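TRNA dimethylallyltransferase (Bacillus halodurans, PDB 3EXA) probably transfers a dimethylallyl group from dimethylallyl diphosphate to the adenine at position 37 of tRNAs that read codons beginning with uridine. Local coordinates at residues Gln38-Asp44 against Leu62-Pro68; Leu220-Ala224 against Gly242-Tyr247; Val136-His140 against Ile154-Tyr159. All coordinates share one frame; numbering follows the deposited sequence.

Interaction 1 of 3, residues Gln38-Asp44 against Leu62-Pro68; sequences QVYRGMD and LIDIKDP
R41 reaches across D64-K66 while the backbone of Q38-R41 is bonded to the same loop, a worked example of how two loops without regular structure can be locked together. Followed outward, CB of R41 rests 3.6 Å from D64 OD2, which salt-bridges K49, and CG passes K66 O. The chain is extended from CG to NE, and CD, NE, CZ and NH1 all lie about D64 O, CD 3.6 Å from it. That oxygen lies 3.3 Å above the guanidinium plane, near its rim, and NH2 finishes 3.3 Å from I65 O.

V39 O accepts from two amides: I65 N, 2.8 Å from V39 O, lies on a lone pair, whereas K66 N comes from above the carbonyl plane. D64 N to Q38 O and R41 N to K66 O are the other two backbone bonds.

With CG beside its backbone N (chi1 -62°), Y40 brings CD1 to 3.4 Å from P68 CA, while D67 O stands at the ring edge, V39 CG2 covers one face, and OH bonds to E70 O. A phenylalanine in place of Y40 would probably leave E70 O without this mate. M43 SE meets P68 CB at 3.7 Å.

Q38 belongs to 35-38, thought to interact with substrate tRNA; its side chain is about 7 Å from that of T17 of the probable substrate site. Both segments follow neighbouring strands of the parallel sheet, 29-33 and 60-61. Q38 and I63 lie on S33, L62 packs on F77 and L84 of helix 74-90, and M43 and P68 meet L227 of helix 220-229.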
loop_
_atom_site.group_PDB
_atom_site.type_symbol
_atom_site.label_atom_id
_atom_site.label_comp_id
_atom_site.label_asym_id
_atom_site.label_seq_id
_atom_site.Cartn_x
_atom_site.Cartn_y
_atom_site.Cartn_z
ATOM N N GLN A 38 6.893 -24.316 -16.874
ATOM C CA GLN A 38 8.135 -24.670 -17.546
ATOM C C GLN A 38 9.350 -24.069 -16.854
ATOM O O GLN A 38 10.479 -24.453 -17.155
ATOM C CB GLN A 38 8.131 -24.165 -18.989
ATOM C CG GLN A 38 7.004 -24.678 -19.853
ATOM C CD GLN A 38 7.150 -26.140 -20.169
ATOM O OE1 GLN A 38 7.143 -26.980 -19.271
ATOM N NE2 GLN A 38 7.288 -26.457 -21.449
ATOM N N VAL A 39 9.135 -23.119 -15.947
ATOM C CA VAL A 39 10.267 -22.484 -15.273
ATOM C C VAL A 39 10.915 -23.370 -14.225
ATOM O O VAL A 39 12.122 -23.277 -13.995
ATOM C CB VAL A 39 9.875 -21.134 -14.585
ATOM C CG1 VAL A 39 9.061 -20.263 -15.550
ATOM C CG2 VAL A 39 9.123 -21.389 -13.284
ATOM N N TYR A 40 10.122 -24.242 -13.608
ATOM C CA TYR A 40 10.619 -25.121 -12.547
ATOM C C TYR A 40 11.460 -26.288 -13.030
ATOM O O TYR A 40 10.975 -27.168 -13.733
ATOM C CB TYR A 40 9.441 -25.647 -11.721
ATOM C CG TYR A 40 8.666 -24.555 -11.019
ATOM C CD1 TYR A 40 9.219 -23.871 -9.931
ATOM C CD2 TYR A 40 7.404 -24.184 -11.454
ATOM C CE1 TYR A 40 8.529 -22.843 -9.298
ATOM C CE2 TYR A 40 6.705 -23.158 -10.832
ATOM C CZ TYR A 40 7.270 -22.493 -9.758
ATOM O OH TYR A 40 6.581 -21.472 -9.138
ATOM N N ARG A 41 12.726 -26.301 -12.640
ATOM C CA ARG A 41 13.602 -27.385 -13.042
ATOM C C ARG A 41 13.418 -28.634 -12.198
ATOM O O ARG A 41 13.128 -28.556 -11.003
ATOM C CB ARG A 41 15.062 -26.933 -13.009
ATOM C CG ARG A 41 15.332 -25.826 -12.046
ATOM C CD ARG A 41 16.650 -25.195 -12.377
ATOM N NE ARG A 41 16.750 -23.883 -11.759
ATOM C CZ ARG A 41 17.778 -23.059 -11.917
ATOM N NH1 ARG A 41 18.806 -23.412 -12.678
ATOM N NH2 ARG A 41 17.773 -21.879 -11.314
ATOM N N GLY A 42 13.585 -29.786 -12.845
ATOM C CA GLY A 42 13.427 -31.066 -12.177
ATOM C C GLY A 42 12.018 -31.588 -12.374
ATOM O O GLY A 42 11.703 -32.714 -11.989
HETATM N N MSE A 43 11.175 -30.743 -12.966
HETATM C CA MSE A 43 9.782 -31.058 -13.253
HETATM C C MSE A 43 9.643 -31.033 -14.768
HETATM O O MSE A 43 9.164 -30.058 -15.345
HETATM C CB MSE A 43 8.871 -30.005 -12.609
HETATM C CG MSE A 43 8.822 -30.105 -11.080
HETATM SE SE MSE A 43 8.062 -28.589 -10.143
HETATM C CE MSE A 43 6.188 -29.049 -10.127
ATOM N N ASP A 44 10.078 -32.105 -15.415
ATOM C CA ASP A 44 10.031 -32.170 -16.867
ATOM C C ASP A 44 8.824 -32.936 -17.391
ATOM O O ASP A 44 8.162 -32.503 -18.335
ATOM C CB ASP A 44 11.318 -32.812 -17.391
ATOM C CG ASP A 44 12.570 -32.167 -16.816
ATOM O OD1 ASP A 44 12.645 -30.918 -16.807
ATOM O OD2 ASP A 44 13.482 -32.908 -16.383
ATOM N N LEU A 62 13.421 -18.757 -20.521
ATOM C CA LEU A 62 12.558 -18.897 -19.361
ATOM C C LEU A 62 12.194 -20.340 -19.043
ATOM O O LEU A 62 11.110 -20.636 -18.534
ATOM C CB LEU A 62 11.305 -18.050 -19.561
ATOM C CG LEU A 62 11.389 -16.593 -19.073
ATOM C CD1 LEU A 62 12.794 -16.008 -19.227
ATOM C CD2 LEU A 62 10.377 -15.787 -19.840
ATOM N N ILE A 63 13.110 -21.242 -19.362
ATOM C CA ILE A 63 12.910 -22.647 -19.078
ATOM C C ILE A 63 13.958 -23.056 -18.056
ATOM O O ILE A 63 15.148 -22.777 -18.229
ATOM C CB ILE A 63 13.102 -23.516 -20.320
ATOM C CG1 ILE A 63 12.179 -23.047 -21.435
ATOM C CG2 ILE A 63 12.809 -24.963 -19.979
ATOM C CD1 ILE A 63 10.727 -23.302 -21.175
ATOM N N ASP A 64 13.514 -23.708 -16.987
ATOM C CA ASP A 64 14.433 -24.161 -15.964
ATOM C C ASP A 64 15.203 -23.016 -15.320
ATOM O O ASP A 64 16.427 -23.045 -15.265
ATOM C CB ASP A 64 15.397 -25.176 -16.590
ATOM C CG ASP A 64 14.707 -26.473 -16.934
ATOM O OD1 ASP A 64 15.212 -27.243 -17.771
ATOM O OD2 ASP A 64 13.642 -26.738 -16.348
ATOM N N ILE A 65 14.484 -22.020 -14.812
ATOM C CA ILE A 65 15.116 -20.864 -14.178
ATOM C C ILE A 65 14.746 -20.679 -12.699
ATOM O O ILE A 65 15.268 -19.783 -12.031
ATOM C CB ILE A 65 14.726 -19.570 -14.901
ATOM C CG1 ILE A 65 13.200 -19.459 -14.923
ATOM C CG2 ILE A 65 15.297 -19.561 -16.310
ATOM C CD1 ILE A 65 12.693 -18.107 -15.348
ATOM N N LYS A 66 13.840 -21.509 -12.194
ATOM C CA LYS A 66 13.398 -21.412 -10.803
ATOM C C LYS A 66 13.270 -22.769 -10.117
ATOM O O LYS A 66 12.697 -23.702 -10.675
ATOM C CB LYS A 66 12.046 -20.695 -10.738
ATOM C CG LYS A 66 12.112 -19.192 -10.909
ATOM C CD LYS A 66 12.456 -18.528 -9.599
ATOM C CE LYS A 66 12.437 -17.027 -9.729
ATOM N NZ LYS A 66 12.688 -16.411 -8.404
ATOM N N ASP A 67 13.803 -22.872 -8.905
ATOM C CA ASP A 67 13.728 -24.108 -8.128
ATOM C C ASP A 67 12.272 -24.330 -7.716
ATOM O O ASP A 67 11.591 -23.390 -7.334
ATOM C CB ASP A 67 14.614 -23.992 -6.885
ATOM C CG ASP A 67 14.432 -25.152 -5.929
ATOM O OD1 ASP A 67 13.510 -25.101 -5.093
ATOM O OD2 ASP A 67 15.207 -26.124 -6.024
ATOM N N PRO A 68 11.783 -25.582 -7.772
ATOM C CA PRO A 68 10.393 -25.889 -7.404
ATOM C C PRO A 68 9.890 -25.368 -6.064
ATOM O O PRO A 68 8.687 -25.390 -5.811
ATOM C CB PRO A 68 10.315 -27.417 -7.521
ATOM C CG PRO A 68 11.751 -27.867 -7.416
ATOM C CD PRO A 68 12.513 -26.804 -8.149
#

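Interaction 2 of 3, residues Leu220-Ala224 against Gly242-Tyr247; sequences LIDEA and GYKEMY
A224 and M246 meet at a helix-helix junction, where helix 220-229 packs against the first turn of helix 244-251; Y243 holds the N-cap position of the latter. Residues 242-247 overlap 239-244, thought to interact with substrate tRNA, so the junction illustrates how a probable tRNA-contacting segment can run into a buried helix packing.

Among the apolar contacts the closest is at A224, whose CB comes within 3.7 Å of M246 CB; the methyl group lets the two backbones draw near. M246 is a selenomethionine, and its chain is bent at chi2 (-55°) and again at chi3. CG lies 4.2 Å from L220 CD2 and SE lies 4.1 Å from I221 CG1. Both L220 and I221 cross M246 at about a right angle, so the selenomethionine lies across this face of helix 220-229. L220 CD1 also faces G242 O, at 4.0 Å. Helix 256-279 closes the same apolar group, with L263 on L220 and A259 on M246.

At the flank, Y247 brings CE2 towards A224 O, while its hydroxyl is bonded to I232 O and its ring stands edge-to-face with Y228.

The polar side of the junction belongs to E223. Its extended chain, with CG opposite the backbone N (chi1 -175°), carries the carboxylate to the loop that follows M43: OE1 takes G46 N and OE2 takes I45 N, with a weak hydrogen bond from D44 N. So many donors around a buried carboxylate would probably favour its ionised form. The hydroxyl of Y243 adds a further donor, its OH lying 2.7 Å from E223 OE1 and well above the carboxylate plane, which is turned 34° from the tyrosine ring.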
loop_
_atom_site.group_PDB
_atom_site.type_symbol
_atom_site.label_atom_id
_atom_site.label_comp_id
_atom_site.label_asym_id
_atom_site.label_seq_id
_atom_site.Cartn_x
_atom_site.Cartn_y
_atom_site.Cartn_z
ATOM N N LEU A 220 5.774 -39.969 -14.288
ATOM C CA LEU A 220 5.142 -38.894 -13.528
ATOM C C LEU A 220 5.182 -39.188 -12.029
ATOM O O LEU A 220 5.682 -38.380 -11.249
ATOM C CB LEU A 220 3.686 -38.719 -13.959
ATOM C CG LEU A 220 2.961 -37.591 -13.220
ATOM C CD1 LEU A 220 3.713 -36.280 -13.446
ATOM C CD2 LEU A 220 1.528 -37.484 -13.718
ATOM N N ILE A 221 4.656 -40.351 -11.645
ATOM C CA ILE A 221 4.615 -40.778 -10.245
ATOM C C ILE A 221 5.971 -40.659 -9.550
ATOM O O ILE A 221 6.059 -40.152 -8.434
ATOM C CB ILE A 221 4.130 -42.247 -10.116
ATOM C CG1 ILE A 221 2.764 -42.401 -10.776
ATOM C CG2 ILE A 221 4.043 -42.633 -8.650
ATOM C CD1 ILE A 221 2.266 -43.816 -10.816
ATOM N N ASP A 222 7.022 -41.138 -10.203
ATOM C CA ASP A 222 8.358 -41.057 -9.627
ATOM C C ASP A 222 8.754 -39.605 -9.455
ATOM O O ASP A 222 9.317 -39.227 -8.428
ATOM C CB ASP A 222 9.380 -41.740 -10.530
ATOM C CG ASP A 222 9.270 -43.234 -10.490
ATOM O OD1 ASP A 222 9.443 -43.800 -9.377
ATOM O OD2 ASP A 222 9.015 -43.835 -11.561
ATOM N N GLU A 223 8.455 -38.800 -10.475
ATOM C CA GLU A 223 8.773 -37.381 -10.473
ATOM C C GLU A 223 8.092 -36.680 -9.308
ATOM O O GLU A 223 8.686 -35.806 -8.678
ATOM C CB GLU A 223 8.346 -36.734 -11.799
ATOM C CG GLU A 223 8.751 -35.270 -11.924
ATOM C CD GLU A 223 8.310 -34.631 -13.226
ATOM O OE1 GLU A 223 7.087 -34.539 -13.473
ATOM O OE2 GLU A 223 9.187 -34.215 -14.011
ATOM N N ALA A 224 6.851 -37.062 -9.019
ATOM C CA ALA A 224 6.102 -36.469 -7.907
ATOM C C ALA A 224 6.731 -36.932 -6.597
ATOM O O ALA A 224 6.991 -36.121 -5.709
ATOM C CB ALA A 224 4.622 -36.898 -7.967
ATOM N N GLY A 242 -1.317 -31.018 -12.279
ATOM C CA GLY A 242 -0.612 -32.171 -12.813
ATOM C C GLY A 242 0.324 -32.792 -11.776
ATOM O O GLY A 242 0.948 -33.818 -12.041
ATOM N N TYR A 243 0.450 -32.166 -10.605
ATOM C CA TYR A 243 1.278 -32.694 -9.510
ATOM C C TYR A 243 0.402 -32.831 -8.261
ATOM O O TYR A 243 0.677 -33.645 -7.384
ATOM C CB TYR A 243 2.476 -31.773 -9.175
ATOM C CG TYR A 243 3.582 -31.759 -10.213
ATOM C CD1 TYR A 243 3.491 -30.942 -11.331
ATOM C CD2 TYR A 243 4.670 -32.631 -10.123
ATOM C CE1 TYR A 243 4.437 -30.990 -12.349
ATOM C CE2 TYR A 243 5.633 -32.697 -11.134
ATOM C CZ TYR A 243 5.501 -31.872 -12.252
ATOM O OH TYR A 243 6.391 -31.956 -13.299
ATOM N N LYS A 244 -0.656 -32.029 -8.185
ATOM C CA LYS A 244 -1.542 -32.084 -7.033
ATOM C C LYS A 244 -2.299 -33.413 -6.976
ATOM O O LYS A 244 -2.481 -33.970 -5.905
ATOM C CB LYS A 244 -2.519 -30.894 -7.029
ATOM C CG LYS A 244 -3.628 -30.952 -8.050
ATOM C CD LYS A 244 -4.577 -29.751 -7.946
ATOM C CE LYS A 244 -5.511 -29.746 -9.166
ATOM N NZ LYS A 244 -6.520 -28.646 -9.187
ATOM N N GLU A 245 -2.709 -33.944 -8.121
ATOM C CA GLU A 245 -3.426 -35.209 -8.116
ATOM C C GLU A 245 -2.556 -36.314 -7.532
ATOM O O GLU A 245 -3.021 -37.136 -6.734
ATOM C CB GLU A 245 -3.858 -35.591 -9.520
ATOM C CG GLU A 245 -4.828 -34.608 -10.154
ATOM C CD GLU A 245 -4.156 -33.401 -10.778
ATOM O OE1 GLU A 245 -2.921 -33.435 -11.014
ATOM O OE2 GLU A 245 -4.876 -32.417 -11.058
HETATM N N MSE A 246 -1.290 -36.343 -7.922
HETATM C CA MSE A 246 -0.391 -37.353 -7.393
HETATM C C MSE A 246 -0.205 -37.142 -5.885
HETATM O O MSE A 246 -0.124 -38.103 -5.122
HETATM C CB MSE A 246 0.956 -37.306 -8.121
HETATM C CG MSE A 246 0.873 -37.715 -9.585
HETATM SE SE MSE A 246 0.076 -39.492 -9.864
HETATM C CE MSE A 246 -1.617 -38.933 -10.657
ATOM N N TYR A 247 -0.158 -35.890 -5.443
ATOM C CA TYR A 247 0.004 -35.635 -4.020
ATOM C C TYR A 247 -1.158 -36.207 -3.196
ATOM O O TYR A 247 -0.948 -36.730 -2.099
ATOM C CB TYR A 247 0.177 -34.140 -3.753
ATOM C CG TYR A 247 1.621 -33.683 -3.742
ATOM C CD1 TYR A 247 2.086 -32.844 -2.733
ATOM C CD2 TYR A 247 2.524 -34.082 -4.733
ATOM C CE1 TYR A 247 3.406 -32.406 -2.697
ATOM C CE2 TYR A 247 3.858 -33.640 -4.706
ATOM C CZ TYR A 247 4.284 -32.799 -3.675
ATOM O OH TYR A 247 5.585 -32.348 -3.601
#

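Interaction 3 of 3, residues Val136-His140 against Ile154-Tyr159; sequences VQALH and IHPNNY
H140 and P156 face each other obliquely: P156 CB sits over one face of the imidazole, offset toward the rim, 3.9 Å from the centroid of the H140 ring and 26° off its normal. This is a CH-pi contact, and it shows how a single histidine can use its face and its edge at once. At the edge, NE2 of H140 donates to I154 O at 2.7 Å, meeting that oxygen nearly along the C=O axis and only slightly tilted from the ring plane. The first torsion puts the imidazole there: at chi1 -167° CG stands opposite the backbone N, and the ring reaches off the helix to the loop. A weak second bond from NE2 to A151 O shares the same proton, while the proline limits the ring's freedom to turn.

One turn back along helix 136-144, V136 offers its CG2 branch, which comes within 3.1 Å of P156 O, a tight approach, and 3.5 Å from Y159 CB. The two side chains of V136 and Y159 cross at about a right angle; the end of Y159 leads away from the contact, and L103 of the second subunit packs against this residue. L139 CD2 approaches Y159 CB more loosely, at 4.3 Å, and L139 otherwise lies among V162, I163 and L166 of helix 159-171.

Between these side chains a water donates to both backbones, 3.0 Å from V136 O and 2.6 Å from P156 O, and so satisfies two carbonyls together.

The loop itself is a type I beta turn from H155 to N158, closed by N158 N to H155 O, and N158 is then the N-cap of helix 159-171: a turn leading straight into a helix cap, packed on helix 136-144 within a small all-helical part of the molecule.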
loop_
_atom_site.group_PDB
_atom_site.type_symbol
_atom_site.label_atom_id
_atom_site.label_comp_id
_atom_site.label_asym_id
_atom_site.label_seq_id
_atom_site.Cartn_x
_atom_site.Cartn_y
_atom_site.Cartn_z
ATOM N N VAL A 136 -14.788 15.398 16.390
ATOM C CA VAL A 136 -14.440 14.026 16.073
ATOM C C VAL A 136 -15.673 13.429 15.401
ATOM O O VAL A 136 -15.568 12.500 14.600
ATOM C CB VAL A 136 -14.065 13.206 17.328
ATOM C CG1 VAL A 136 -15.296 12.898 18.158
ATOM C CG2 VAL A 136 -13.362 11.940 16.913
ATOM N N GLN A 137 -16.848 13.968 15.706
ATOM C CA GLN A 137 -18.049 13.450 15.069
ATOM C C GLN A 137 -18.190 14.061 13.670
ATOM O O GLN A 137 -18.922 13.533 12.829
ATOM C CB GLN A 137 -19.300 13.746 15.900
ATOM C CG GLN A 137 -19.800 15.158 15.767
ATOM C CD GLN A 137 -21.248 15.306 16.183
ATOM O OE1 GLN A 137 -21.803 16.405 16.139
ATOM N NE2 GLN A 137 -21.872 14.200 16.586
ATOM N N ALA A 138 -17.499 15.175 13.422
ATOM C CA ALA A 138 -17.537 15.802 12.096
ATOM C C ALA A 138 -16.807 14.877 11.115
ATOM O O ALA A 138 -17.219 14.704 9.961
ATOM C CB ALA A 138 -16.865 17.169 12.125
ATOM N N LEU A 139 -15.716 14.282 11.589
ATOM C CA LEU A 139 -14.931 13.356 10.782
ATOM C C LEU A 139 -15.783 12.106 10.573
ATOM O O LEU A 139 -15.650 11.387 9.577
ATOM C CB LEU A 139 -13.647 12.973 11.511
ATOM C CG LEU A 139 -12.831 11.918 10.773
ATOM C CD1 LEU A 139 -12.335 12.511 9.489
ATOM C CD2 LEU A 139 -11.676 11.440 11.627
ATOM N N HIS A 140 -16.662 11.875 11.542
ATOM C CA HIS A 140 -17.573 10.752 11.532
ATOM C C HIS A 140 -18.675 11.058 10.527
ATOM O O HIS A 140 -19.098 10.186 9.764
ATOM C CB HIS A 140 -18.154 10.556 12.935
ATOM C CG HIS A 140 -18.856 9.249 13.122
ATOM N ND1 HIS A 140 -20.199 9.080 12.864
ATOM C CD2 HIS A 140 -18.394 8.039 13.519
ATOM C CE1 HIS A 140 -20.534 7.822 13.093
ATOM N NE2 HIS A 140 -19.457 7.170 13.490
ATOM N N ILE A 154 -19.281 2.277 13.838
ATOM C CA ILE A 154 -18.131 2.718 14.627
ATOM C C ILE A 154 -18.463 3.936 15.486
ATOM O O ILE A 154 -18.993 4.924 14.980
ATOM C CB ILE A 154 -16.954 3.100 13.711
ATOM C CG1 ILE A 154 -16.642 1.951 12.751
ATOM C CG2 ILE A 154 -15.736 3.447 14.550
ATOM C CD1 ILE A 154 -15.789 2.372 11.569
ATOM N N HIS A 155 -18.146 3.862 16.779
ATOM C CA HIS A 155 -18.396 4.973 17.703
ATOM C C HIS A 155 -17.598 6.174 17.223
ATOM O O HIS A 155 -16.409 6.064 16.938
ATOM C CB HIS A 155 -17.936 4.619 19.116
ATOM C CG HIS A 155 -18.517 5.491 20.187
ATOM N ND1 HIS A 155 -17.847 5.778 21.357
ATOM C CD2 HIS A 155 -19.737 6.071 20.304
ATOM C CE1 HIS A 155 -18.627 6.493 22.150
ATOM N NE2 HIS A 155 -19.781 6.683 21.534
ATOM N N PRO A 156 -18.242 7.346 17.143
ATOM C CA PRO A 156 -17.557 8.559 16.685
ATOM C C PRO A 156 -16.271 8.936 17.445
ATOM O O PRO A 156 -15.402 9.609 16.890
ATOM C CB PRO A 156 -18.659 9.629 16.755
ATOM C CG PRO A 156 -19.627 9.090 17.762
ATOM C CD PRO A 156 -19.651 7.623 17.479
ATOM N N ASN A 157 -16.142 8.490 18.694
ATOM C CA ASN A 157 -14.947 8.773 19.505
ATOM C C ASN A 157 -13.763 7.896 19.064
ATOM O O ASN A 157 -12.627 8.087 19.504
ATOM C CB ASN A 157 -15.222 8.520 21.004
ATOM C CG ASN A 157 -15.913 9.697 21.701
ATOM O OD1 ASN A 157 -17.000 10.116 21.313
ATOM N ND2 ASN A 157 -15.276 10.225 22.745
ATOM N N ASN A 158 -14.029 6.925 18.201
ATOM C CA ASN A 158 -12.966 6.049 17.725
ATOM C C ASN A 158 -12.452 6.591 16.392
ATOM O O ASN A 158 -12.508 5.904 15.382
ATOM C CB ASN A 158 -13.506 4.629 17.534
ATOM C CG ASN A 158 -12.403 3.590 17.448
ATOM O OD1 ASN A 158 -11.216 3.925 17.382
ATOM N ND2 ASN A 158 -12.790 2.318 17.447
ATOM N N TYR A 159 -11.943 7.822 16.408
ATOM C CA TYR A 159 -11.441 8.483 15.211
ATOM C C TYR A 159 -10.364 7.698 14.477
ATOM O O TYR A 159 -10.199 7.842 13.262
ATOM C CB TYR A 159 -10.883 9.860 15.551
ATOM C CG TYR A 159 -9.580 9.822 16.327
ATOM C CD1 TYR A 159 -9.572 9.840 17.724
ATOM C CD2 TYR A 159 -8.349 9.780 15.658
ATOM C CE1 TYR A 159 -8.374 9.821 18.438
ATOM C CE2 TYR A 159 -7.145 9.756 16.361
ATOM C CZ TYR A 159 -7.163 9.781 17.750
ATOM O OH TYR A 159 -5.964 9.793 18.436
HETATM O O HOH W 1 -14.034 9.953 14.649
#

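How the interactions relate
Interactions 1 and 2 adjoin: their centres are 15 Å apart, and M43 and D44 of the first touch E223 and Y243 of the second. Together they join the loops after strands 29-33 and 60-61 of the parallel sheet to helices 220-229 and 244-251. Interaction 3 stands apart, its centre 53 Å from that of interaction 1 and 55 Å from that of interaction 2, in the helices around 121-171. Along the chain it comes between the other two, so this helical part is an insertion that leaves the nucleotide-binding core and returns. Regions thought to meet tRNA, 35-38, 160-164 and 239-244, occur in both parts, consistent with tRNA being held by both.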